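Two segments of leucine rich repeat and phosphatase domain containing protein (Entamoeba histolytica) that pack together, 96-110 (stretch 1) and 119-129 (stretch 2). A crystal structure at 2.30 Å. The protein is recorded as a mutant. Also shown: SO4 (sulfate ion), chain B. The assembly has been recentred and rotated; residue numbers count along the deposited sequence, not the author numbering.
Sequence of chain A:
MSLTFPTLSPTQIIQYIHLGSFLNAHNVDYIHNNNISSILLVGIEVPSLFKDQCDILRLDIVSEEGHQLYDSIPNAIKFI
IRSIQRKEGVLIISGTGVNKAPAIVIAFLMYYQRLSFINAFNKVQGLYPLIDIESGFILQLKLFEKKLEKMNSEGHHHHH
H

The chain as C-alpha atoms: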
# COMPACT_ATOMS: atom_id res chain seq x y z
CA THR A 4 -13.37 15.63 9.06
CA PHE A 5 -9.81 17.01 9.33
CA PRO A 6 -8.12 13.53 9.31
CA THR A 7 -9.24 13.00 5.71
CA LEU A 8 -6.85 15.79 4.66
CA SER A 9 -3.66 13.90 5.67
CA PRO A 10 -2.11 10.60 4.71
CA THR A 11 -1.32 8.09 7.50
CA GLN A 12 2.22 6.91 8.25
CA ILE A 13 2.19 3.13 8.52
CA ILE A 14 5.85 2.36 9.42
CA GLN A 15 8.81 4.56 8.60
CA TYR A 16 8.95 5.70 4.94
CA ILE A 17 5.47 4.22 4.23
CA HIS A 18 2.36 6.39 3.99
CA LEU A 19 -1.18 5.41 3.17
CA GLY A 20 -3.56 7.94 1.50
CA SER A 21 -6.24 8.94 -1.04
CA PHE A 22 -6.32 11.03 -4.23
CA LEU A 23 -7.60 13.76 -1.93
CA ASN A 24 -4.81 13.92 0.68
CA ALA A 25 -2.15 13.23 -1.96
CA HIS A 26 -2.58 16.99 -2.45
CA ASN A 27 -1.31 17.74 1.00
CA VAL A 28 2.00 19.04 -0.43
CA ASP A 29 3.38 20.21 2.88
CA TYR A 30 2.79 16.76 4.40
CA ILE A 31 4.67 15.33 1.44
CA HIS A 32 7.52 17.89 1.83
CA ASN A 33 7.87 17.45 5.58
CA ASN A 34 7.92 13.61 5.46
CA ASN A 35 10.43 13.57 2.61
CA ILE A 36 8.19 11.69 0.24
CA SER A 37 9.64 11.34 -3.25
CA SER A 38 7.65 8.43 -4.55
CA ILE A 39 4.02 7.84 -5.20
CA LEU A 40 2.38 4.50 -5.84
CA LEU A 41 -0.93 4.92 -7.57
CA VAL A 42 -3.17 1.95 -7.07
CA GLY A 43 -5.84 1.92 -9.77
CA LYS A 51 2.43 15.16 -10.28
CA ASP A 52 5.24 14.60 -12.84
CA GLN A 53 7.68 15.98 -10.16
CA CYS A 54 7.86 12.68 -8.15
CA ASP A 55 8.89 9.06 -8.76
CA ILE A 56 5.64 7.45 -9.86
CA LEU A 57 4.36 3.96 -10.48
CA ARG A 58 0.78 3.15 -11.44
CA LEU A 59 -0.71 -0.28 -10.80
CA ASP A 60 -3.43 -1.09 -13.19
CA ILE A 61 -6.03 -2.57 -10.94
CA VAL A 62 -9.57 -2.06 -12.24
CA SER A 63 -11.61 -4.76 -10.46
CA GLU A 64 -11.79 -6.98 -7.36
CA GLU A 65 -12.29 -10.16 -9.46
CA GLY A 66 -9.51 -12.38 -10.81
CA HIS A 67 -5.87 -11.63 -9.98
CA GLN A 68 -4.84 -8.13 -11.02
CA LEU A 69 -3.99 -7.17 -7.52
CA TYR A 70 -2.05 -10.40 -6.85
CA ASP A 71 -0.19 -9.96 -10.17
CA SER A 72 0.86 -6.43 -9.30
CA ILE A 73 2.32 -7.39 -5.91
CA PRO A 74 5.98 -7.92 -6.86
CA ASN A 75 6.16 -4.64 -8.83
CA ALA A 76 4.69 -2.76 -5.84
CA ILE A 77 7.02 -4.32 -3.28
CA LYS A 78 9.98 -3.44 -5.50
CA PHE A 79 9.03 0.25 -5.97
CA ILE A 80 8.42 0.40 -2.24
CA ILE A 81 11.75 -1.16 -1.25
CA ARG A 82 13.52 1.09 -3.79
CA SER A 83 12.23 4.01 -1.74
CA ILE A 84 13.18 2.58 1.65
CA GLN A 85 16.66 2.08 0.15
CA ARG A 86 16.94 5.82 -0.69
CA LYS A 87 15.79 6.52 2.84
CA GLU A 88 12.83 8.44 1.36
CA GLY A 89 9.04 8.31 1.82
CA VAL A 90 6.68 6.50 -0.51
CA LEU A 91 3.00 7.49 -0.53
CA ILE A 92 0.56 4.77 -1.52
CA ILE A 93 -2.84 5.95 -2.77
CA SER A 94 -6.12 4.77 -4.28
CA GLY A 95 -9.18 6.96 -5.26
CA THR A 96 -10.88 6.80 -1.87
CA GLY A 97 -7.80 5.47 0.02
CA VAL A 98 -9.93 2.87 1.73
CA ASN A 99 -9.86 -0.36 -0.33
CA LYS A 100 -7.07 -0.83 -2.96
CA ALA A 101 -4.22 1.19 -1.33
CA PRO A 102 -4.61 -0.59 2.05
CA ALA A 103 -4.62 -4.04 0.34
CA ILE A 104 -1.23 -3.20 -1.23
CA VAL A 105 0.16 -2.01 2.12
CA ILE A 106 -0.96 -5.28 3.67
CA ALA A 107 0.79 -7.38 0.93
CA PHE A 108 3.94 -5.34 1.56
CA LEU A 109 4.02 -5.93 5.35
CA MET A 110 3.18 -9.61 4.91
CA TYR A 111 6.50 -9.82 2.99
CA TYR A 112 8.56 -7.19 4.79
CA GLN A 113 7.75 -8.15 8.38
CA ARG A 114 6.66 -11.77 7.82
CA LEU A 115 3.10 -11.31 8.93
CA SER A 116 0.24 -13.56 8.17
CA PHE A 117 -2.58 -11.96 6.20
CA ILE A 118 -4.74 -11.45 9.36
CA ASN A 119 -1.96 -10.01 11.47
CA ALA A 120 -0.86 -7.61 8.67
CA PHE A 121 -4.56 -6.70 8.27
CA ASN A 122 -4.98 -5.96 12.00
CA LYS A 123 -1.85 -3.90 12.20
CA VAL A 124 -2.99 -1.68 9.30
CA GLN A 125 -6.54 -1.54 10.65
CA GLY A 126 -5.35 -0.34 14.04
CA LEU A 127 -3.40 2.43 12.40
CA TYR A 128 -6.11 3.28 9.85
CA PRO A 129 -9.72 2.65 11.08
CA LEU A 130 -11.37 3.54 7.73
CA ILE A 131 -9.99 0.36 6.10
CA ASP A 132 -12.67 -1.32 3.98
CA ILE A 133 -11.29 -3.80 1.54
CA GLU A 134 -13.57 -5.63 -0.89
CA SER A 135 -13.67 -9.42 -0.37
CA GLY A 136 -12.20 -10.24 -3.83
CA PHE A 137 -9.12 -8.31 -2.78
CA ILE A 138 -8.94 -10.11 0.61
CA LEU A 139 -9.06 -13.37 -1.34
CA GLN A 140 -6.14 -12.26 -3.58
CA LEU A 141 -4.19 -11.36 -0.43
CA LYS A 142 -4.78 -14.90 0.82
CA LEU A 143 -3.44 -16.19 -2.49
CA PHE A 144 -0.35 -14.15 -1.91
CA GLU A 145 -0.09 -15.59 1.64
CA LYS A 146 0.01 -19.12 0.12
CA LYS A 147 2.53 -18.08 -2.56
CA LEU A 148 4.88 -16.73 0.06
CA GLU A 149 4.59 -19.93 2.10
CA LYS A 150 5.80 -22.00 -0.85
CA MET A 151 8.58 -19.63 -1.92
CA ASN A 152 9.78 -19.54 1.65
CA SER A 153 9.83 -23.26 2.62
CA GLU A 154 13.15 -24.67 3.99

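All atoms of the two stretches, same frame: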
# COMPACT_ATOMS: atom_id res chain seq x y z
N THR A 96 -10.38 6.48 -3.20
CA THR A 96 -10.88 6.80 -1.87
C THR A 96 -9.91 6.50 -0.73
O THR A 96 -10.12 7.00 0.39
CB THR A 96 -12.27 6.11 -1.59
OG1 THR A 96 -12.07 4.75 -1.19
CG2 THR A 96 -13.15 6.13 -2.85
N GLY A 97 -8.85 5.71 -0.99
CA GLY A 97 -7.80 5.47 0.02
C GLY A 97 -8.22 4.39 1.01
O GLY A 97 -7.57 4.14 2.01
N VAL A 98 -9.30 3.70 0.72
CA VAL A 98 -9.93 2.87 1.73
C VAL A 98 -9.82 1.33 1.43
O VAL A 98 -9.83 0.50 2.35
CB VAL A 98 -11.44 3.37 1.86
CG1 VAL A 98 -12.45 2.28 1.68
CG2 VAL A 98 -11.63 4.23 3.12
N ASN A 99 -9.67 0.99 0.16
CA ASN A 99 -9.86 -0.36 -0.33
C ASN A 99 -8.54 -0.85 -0.98
O ASN A 99 -7.78 -1.59 -0.35
CB ASN A 99 -11.02 -0.32 -1.32
CG ASN A 99 -11.27 -1.64 -2.02
OD1 ASN A 99 -11.04 -2.71 -1.45
ND2 ASN A 99 -11.79 -1.57 -3.26
N LYS A 100 -8.26 -0.40 -2.21
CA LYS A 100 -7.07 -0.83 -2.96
C LYS A 100 -5.69 -0.46 -2.33
O LYS A 100 -4.81 -1.32 -2.25
CB LYS A 100 -7.14 -0.35 -4.41
CG LYS A 100 -8.13 -1.10 -5.24
CD LYS A 100 -8.06 -0.62 -6.69
CE LYS A 100 -9.31 0.14 -7.11
NZ LYS A 100 -9.47 1.40 -6.38
N ALA A 101 -5.50 0.80 -1.93
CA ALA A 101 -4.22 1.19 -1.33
C ALA A 101 -3.90 0.38 -0.03
O ALA A 101 -2.74 -0.06 0.18
CB ALA A 101 -4.10 2.69 -1.10
N PRO A 102 -4.91 0.20 0.84
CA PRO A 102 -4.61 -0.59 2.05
C PRO A 102 -4.27 -2.07 1.76
O PRO A 102 -3.41 -2.63 2.45
CB PRO A 102 -5.89 -0.48 2.89
CG PRO A 102 -6.53 0.87 2.40
CD PRO A 102 -6.19 0.93 0.95
N ALA A 103 -4.92 -2.67 0.76
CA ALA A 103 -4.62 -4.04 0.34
C ALA A 103 -3.14 -4.18 -0.08
O ALA A 103 -2.46 -5.13 0.33
CB ALA A 103 -5.55 -4.51 -0.79
N ILE A 104 -2.64 -3.22 -0.86
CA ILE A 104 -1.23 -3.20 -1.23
C ILE A 104 -0.31 -3.08 -0.02
O ILE A 104 0.74 -3.74 0.03
CB ILE A 104 -0.90 -2.07 -2.29
CG1 ILE A 104 -1.48 -2.41 -3.64
CG2 ILE A 104 0.63 -1.82 -2.45
CD1 ILE A 104 -0.91 -3.69 -4.25
N VAL A 105 -0.65 -2.21 0.93
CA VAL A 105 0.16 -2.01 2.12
C VAL A 105 0.22 -3.31 2.96
O VAL A 105 1.27 -3.67 3.50
CB VAL A 105 -0.31 -0.77 2.97
CG1 VAL A 105 0.32 -0.75 4.35
CG2 VAL A 105 0.02 0.57 2.24
N ILE A 106 -0.92 -3.99 3.05
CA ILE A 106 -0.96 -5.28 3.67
C ILE A 106 0.00 -6.31 3.00
O ILE A 106 0.79 -6.93 3.71
CB ILE A 106 -2.38 -5.81 3.76
CG1 ILE A 106 -3.20 -4.94 4.73
CG2 ILE A 106 -2.38 -7.30 4.21
CD1 ILE A 106 -4.70 -5.30 4.82
N ALA A 107 -0.10 -6.50 1.67
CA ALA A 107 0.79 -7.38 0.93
C ALA A 107 2.27 -7.07 1.26
O ALA A 107 3.08 -7.99 1.54
CB ALA A 107 0.54 -7.26 -0.55
N PHE A 108 2.61 -5.78 1.23
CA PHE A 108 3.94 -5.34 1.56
C PHE A 108 4.44 -5.79 2.95
O PHE A 108 5.56 -6.28 3.09
CB PHE A 108 4.10 -3.83 1.42
CG PHE A 108 5.43 -3.34 1.89
CD1 PHE A 108 6.60 -3.56 1.11
CD2 PHE A 108 5.55 -2.72 3.13
CE1 PHE A 108 7.86 -3.17 1.55
CE2 PHE A 108 6.81 -2.32 3.58
CZ PHE A 108 7.97 -2.56 2.79
N LEU A 109 3.64 -5.56 3.99
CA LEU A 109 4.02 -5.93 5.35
C LEU A 109 4.03 -7.46 5.57
O LEU A 109 4.83 -7.97 6.35
CB LEU A 109 3.04 -5.32 6.34
CG LEU A 109 2.90 -3.80 6.49
CD1 LEU A 109 1.69 -3.51 7.43
CD2 LEU A 109 4.16 -3.14 7.04
N MET A 110 3.10 -8.17 4.92
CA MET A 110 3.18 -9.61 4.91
C MET A 110 4.64 -10.02 4.57
O MET A 110 5.27 -10.78 5.31
CB MET A 110 2.15 -10.22 3.93
CG MET A 110 0.64 -10.08 4.38
SD MET A 110 -0.59 -10.45 3.15
CE MET A 110 -0.30 -12.19 2.79
N ASN A 119 -2.75 -10.84 10.59
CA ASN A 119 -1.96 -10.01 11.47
C ASN A 119 -1.50 -8.71 10.79
O ASN A 119 -1.35 -7.67 11.44
CB ASN A 119 -0.73 -10.79 11.95
CG ASN A 119 -1.01 -11.74 13.16
OD1 ASN A 119 -0.18 -12.63 13.45
ND2 ASN A 119 -2.12 -11.53 13.89
N ALA A 120 -1.22 -8.80 9.49
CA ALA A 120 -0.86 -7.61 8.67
C ALA A 120 -2.15 -6.74 8.49
O ALA A 120 -2.10 -5.51 8.58
CB ALA A 120 -0.28 -8.04 7.30
N PHE A 121 -3.28 -7.40 8.28
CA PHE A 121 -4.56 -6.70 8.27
C PHE A 121 -4.84 -5.91 9.57
O PHE A 121 -5.13 -4.71 9.54
CB PHE A 121 -5.72 -7.67 7.97
CG PHE A 121 -7.05 -6.98 7.98
CD1 PHE A 121 -7.57 -6.43 6.79
CD2 PHE A 121 -7.73 -6.76 9.20
CE1 PHE A 121 -8.79 -5.74 6.81
CE2 PHE A 121 -8.92 -6.06 9.23
CZ PHE A 121 -9.46 -5.55 8.04
N ASN A 122 -4.69 -6.58 10.71
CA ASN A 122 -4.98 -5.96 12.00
C ASN A 122 -4.08 -4.79 12.35
O ASN A 122 -4.54 -3.78 12.91
CB ASN A 122 -4.87 -6.98 13.11
CG ASN A 122 -5.97 -7.98 13.09
OD1 ASN A 122 -5.85 -9.04 13.70
ND2 ASN A 122 -7.06 -7.68 12.40
N LYS A 123 -2.79 -4.96 12.07
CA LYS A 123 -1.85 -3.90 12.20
C LYS A 123 -2.24 -2.65 11.38
O LYS A 123 -2.18 -1.53 11.89
CB LYS A 123 -0.44 -4.39 11.81
CG LYS A 123 0.59 -3.24 11.71
CD LYS A 123 2.06 -3.73 11.78
CE LYS A 123 3.03 -2.52 11.94
NZ LYS A 123 4.41 -2.92 12.49
N VAL A 124 -2.57 -2.82 10.10
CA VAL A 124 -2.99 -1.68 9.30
C VAL A 124 -4.31 -1.09 9.85
O VAL A 124 -4.42 0.12 10.09
CB VAL A 124 -3.15 -2.03 7.80
CG1 VAL A 124 -3.80 -0.84 7.03
CG2 VAL A 124 -1.78 -2.39 7.19
N GLN A 125 -5.28 -1.97 10.08
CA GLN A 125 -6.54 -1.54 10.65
C GLN A 125 -6.36 -0.67 11.89
O GLN A 125 -7.02 0.37 12.02
CB GLN A 125 -7.44 -2.72 10.97
CG GLN A 125 -8.80 -2.26 11.52
CD GLN A 125 -9.68 -3.43 11.90
OE1 GLN A 125 -9.31 -4.26 12.74
NE2 GLN A 125 -10.84 -3.53 11.24
N GLY A 126 -5.48 -1.07 12.79
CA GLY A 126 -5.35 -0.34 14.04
C GLY A 126 -4.66 0.99 13.83
O GLY A 126 -4.74 1.88 14.64
N LEU A 127 -3.96 1.13 12.73
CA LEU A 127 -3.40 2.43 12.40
C LEU A 127 -4.36 3.30 11.55
O LEU A 127 -4.17 4.49 11.47
CB LEU A 127 -2.08 2.25 11.65
CG LEU A 127 -0.89 1.84 12.52
CD1 LEU A 127 0.23 1.36 11.66
CD2 LEU A 127 -0.44 3.00 13.36
N TYR A 128 -5.37 2.69 10.96
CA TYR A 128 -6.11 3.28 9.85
C TYR A 128 -7.55 2.74 9.85
O TYR A 128 -7.90 1.91 9.02
CB TYR A 128 -5.43 2.82 8.58
CG TYR A 128 -5.70 3.56 7.29
CD1 TYR A 128 -5.04 4.77 7.01
CD2 TYR A 128 -6.55 3.02 6.30
CE1 TYR A 128 -5.24 5.46 5.80
CE2 TYR A 128 -6.76 3.68 5.06
CZ TYR A 128 -6.09 4.92 4.82
OH TYR A 128 -6.23 5.60 3.61
N PRO A 129 -8.39 3.25 10.76
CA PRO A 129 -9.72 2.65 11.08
C PRO A 129 -10.72 2.67 9.92
O PRO A 129 -11.64 1.88 9.91
CB PRO A 129 -10.24 3.52 12.25
CG PRO A 129 -9.02 4.41 12.68
CD PRO A 129 -8.19 4.54 11.44
S SO4 B . -10.41 2.72 -3.39
O1 SO4 B . -9.59 2.84 -2.17
O2 SO4 B . -10.20 1.51 -4.14
O3 SO4 B . -11.79 2.69 -2.91
O4 SO4 B . -10.11 3.81 -4.28

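The contact joins the helical parts of the two stretches, whose axes approach to 8.9 Å with 127° between their N-to-C directions, so they run obliquely and closer to antiparallel than parallel. Their closest CA pair is Ile106 CA and Ala120 CA, 5.5 Å apart. Together the stretches bury 454 Å².

Stretch 1 opens as a loop folded around the sulfate, probably taken up from the crystallisation liquor. Thr96 N donates to sulfate O4 (2.9 Å) and Thr96 OG1 to O3 (2.7 Å), while Val98 N and Asn99 N both reach O1 at 3.0 Å. Lys100 NZ adds a very short hydrogen bond to O2, 2.4 Å, bringing positive charge to the anion.

Gly97 carries the one hydrogen bond between the stretches: Tyr128 OH donates to Gly97 O at 2.5 Å, with the acceptor near the plane of the ring, as expected for a phenol hydroxyl. The positive phi of Gly97 (82°) favours glycine, and an ideal CB would lie only 3.3 Å from Tyr128 OH. Pro102, in the first turn of the helix, packs against the same tyrosine, its CG 3.9 Å from Tyr128 CE2.

One turn further on, Val105 CG1 meets Val124 CG2 at 3.9 Å. Ile106 is covered more fully by stretch 2, 71 Å² against 12 Å² for Val105: although its CA-to-CB bond points sideways, its end comes nearer, with CD1 3.7 Å from Phe121 CD1; nearer the backbone, CG2 lies 3.8 Å from Ala120 CB and CG1 3.8 Å from Val124 CG2. Leu109 points toward stretch 2, and its CD1 lies 3.7 Å from Val124 CG2. Met110 closes the series, its CG 3.7 Å from Ala120 CB. The small Ala120 side chain thus touches both Ile106 and Met110, consistent with the close backbone approach there; these contacts are van der Waals packing of buried apolar groups.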